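At5g01750 protein (Arabidopsis thaliana, PDB 1ZXU) is of unknown function but might be related to the phospholipid scramblases and the tubby-like family of membrane-tethered transcription factors. Local coordinates at residues P193-Y197 with A198-S202. Numbering follows the deposited sequence.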
loop_
_atom_site.group_PDB
_atom_site.type_symbol
_atom_site.label_atom_id
_atom_site.label_comp_id
_atom_site.label_asym_id
_atom_site.label_seq_id
_atom_site.Cartn_x
_atom_site.Cartn_y
_atom_site.Cartn_z
ATOM N N PRO A 193 13.113 -7.499 -3.320
ATOM C CA PRO A 193 14.061 -7.114 -2.291
ATOM C C PRO A 193 14.326 -5.630 -2.225
ATOM O O PRO A 193 14.437 -4.921 -3.246
ATOM C CB PRO A 193 15.343 -7.894 -2.716
ATOM C CG PRO A 193 14.818 -9.085 -3.422
ATOM C CD PRO A 193 13.693 -8.488 -4.249
ATOM N N ASN A 194 14.403 -5.109 -0.987
ATOM C CA ASN A 194 14.689 -3.700 -0.711
ATOM C C ASN A 194 13.614 -2.688 -1.107
ATOM O O ASN A 194 13.837 -1.497 -1.148
ATOM C CB ASN A 194 16.070 -3.276 -1.317
ATOM C CG ASN A 194 17.198 -4.116 -0.781
ATOM O OD1 ASN A 194 17.957 -4.707 -1.539
ATOM N ND2 ASN A 194 17.288 -4.204 0.534
ATOM N N VAL A 195 12.439 -3.204 -1.459
ATOM C CA VAL A 195 11.303 -2.341 -1.699
ATOM C C VAL A 195 10.516 -2.238 -0.369
ATOM O O VAL A 195 10.343 -3.224 0.343
ATOM C CB VAL A 195 10.416 -3.013 -2.759
ATOM C CG1 VAL A 195 9.052 -2.283 -2.941
ATOM C CG2 VAL A 195 11.157 -3.051 -4.116
ATOM N N ASP A 196 9.994 -1.054 -0.113
ATOM C CA ASP A 196 9.303 -0.779 1.158
ATOM C C ASP A 196 7.966 -1.502 1.176
ATOM O O ASP A 196 7.065 -1.169 0.396
ATOM C CB ASP A 196 9.143 0.731 1.226
ATOM C CG ASP A 196 8.577 1.214 2.547
ATOM O OD1 ASP A 196 7.656 0.561 3.064
ATOM O OD2 ASP A 196 9.036 2.267 3.025
ATOM N N TYR A 197 7.841 -2.519 2.028
ATOM C CA TYR A 197 6.597 -3.320 1.953
ATOM C C TYR A 197 5.406 -2.611 2.640
ATOM O O TYR A 197 4.235 -2.990 2.424
ATOM C CB TYR A 197 6.814 -4.791 2.409
ATOM C CG TYR A 197 7.020 -5.028 3.912
ATOM C CD1 TYR A 197 5.929 -4.985 4.808
ATOM C CD2 TYR A 197 8.311 -5.349 4.390
ATOM C CE1 TYR A 197 6.111 -5.258 6.177
ATOM C CE2 TYR A 197 8.492 -5.619 5.755
ATOM C CZ TYR A 197 7.381 -5.547 6.623
ATOM O OH TYR A 197 7.532 -5.799 7.995
ATOM N N ALA A 198 5.689 -1.600 3.463
ATOM C CA ALA A 198 4.559 -0.809 4.025
ATOM C C ALA A 198 4.003 0.061 2.911
ATOM O O ALA A 198 2.798 0.216 2.741
ATOM C CB ALA A 198 4.975 0.043 5.219
ATOM N N PHE A 199 4.906 0.596 2.113
ATOM C CA PHE A 199 4.448 1.363 0.941
ATOM C C PHE A 199 3.579 0.463 0.020
ATOM O O PHE A 199 2.453 0.814 -0.336
ATOM C CB PHE A 199 5.705 1.850 0.210
ATOM C CG PHE A 199 5.410 2.441 -1.151
ATOM C CD1 PHE A 199 4.459 3.480 -1.303
ATOM C CD2 PHE A 199 6.028 1.904 -2.290
ATOM C CE1 PHE A 199 4.171 4.027 -2.550
ATOM C CE2 PHE A 199 5.782 2.467 -3.527
ATOM C CZ PHE A 199 4.824 3.505 -3.696
ATOM N N ILE A 200 4.070 -0.717 -0.343
ATOM C CA ILE A 200 3.263 -1.589 -1.181
ATOM C C ILE A 200 1.899 -2.000 -0.533
ATOM O O ILE A 200 0.851 -1.993 -1.192
ATOM C CB ILE A 200 4.058 -2.828 -1.610
ATOM C CG1 ILE A 200 5.372 -2.391 -2.303
ATOM C CG2 ILE A 200 3.106 -3.713 -2.463
ATOM C CD1 ILE A 200 5.166 -1.551 -3.579
ATOM N N ALA A 201 1.918 -2.257 0.774
ATOM C CA ALA A 201 0.695 -2.625 1.500
ATOM C C ALA A 201 -0.263 -1.435 1.405
ATOM O O ALA A 201 -1.435 -1.659 1.182
ATOM C CB ALA A 201 1.004 -2.889 2.988
ATOM N N SER A 202 0.227 -0.187 1.488
ATOM C CA SER A 202 -0.737 0.898 1.353
ATOM C C SER A 202 -1.396 0.969 -0.027
ATOM O O SER A 202 -2.584 1.341 -0.173
ATOM C CB SER A 202 -0.077 2.249 1.723
ATOM O OG SER A 202 0.733 2.683 0.641
#
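Asp196 is the N-cap residue of helix 197-211, capping it with its own carboxylate. OD1 accepts from Phe199 N at 2.9 Å in a nearly straight bond (165°), the N-H arriving from above the carboxylate plane, and the same oxygen takes a weak, bent bond from Ala198 N. With CG anti to the backbone N (chi1 -174°), the carboxylate reaches the first amides of the helix. The other oxygen, OD2, is turned to the N-terminal segment, where Val27 N, Val28 N and Asp29 N all donate to it, and the partial positive charge of the helix end probably helps stabilise the carboxylate. Losing the carboxylate, as with an alanine here, is likely to leave Phe199 N without its cap and the amides of Val27, Val28 and Asp29 without their shared acceptor.

Backbone bonds then start the helix: Ile200 N to Asp196 O at 3.1 Å, and Ala201 N to Tyr197 O at 2.9 Å. One turn on, Ser202 OG donates to Phe199 O at 2.7 Å, in the carbonyl plane on a lone pair, and also hydrogen-bonds to Tyr117 OH. This is the C-terminal helix of the tubby-like fold, running through the middle of a closed antiparallel barrel of twelve strands.

Among the apolar groups, Val195 CG1 meets Ile200 CG1 at 3.7 Å, the two side chains crossing at about a right angle, with Val168 of the barrel wall touching both. The Phe199 ring continues away from the loop to meet Tyr117 edge-to-face.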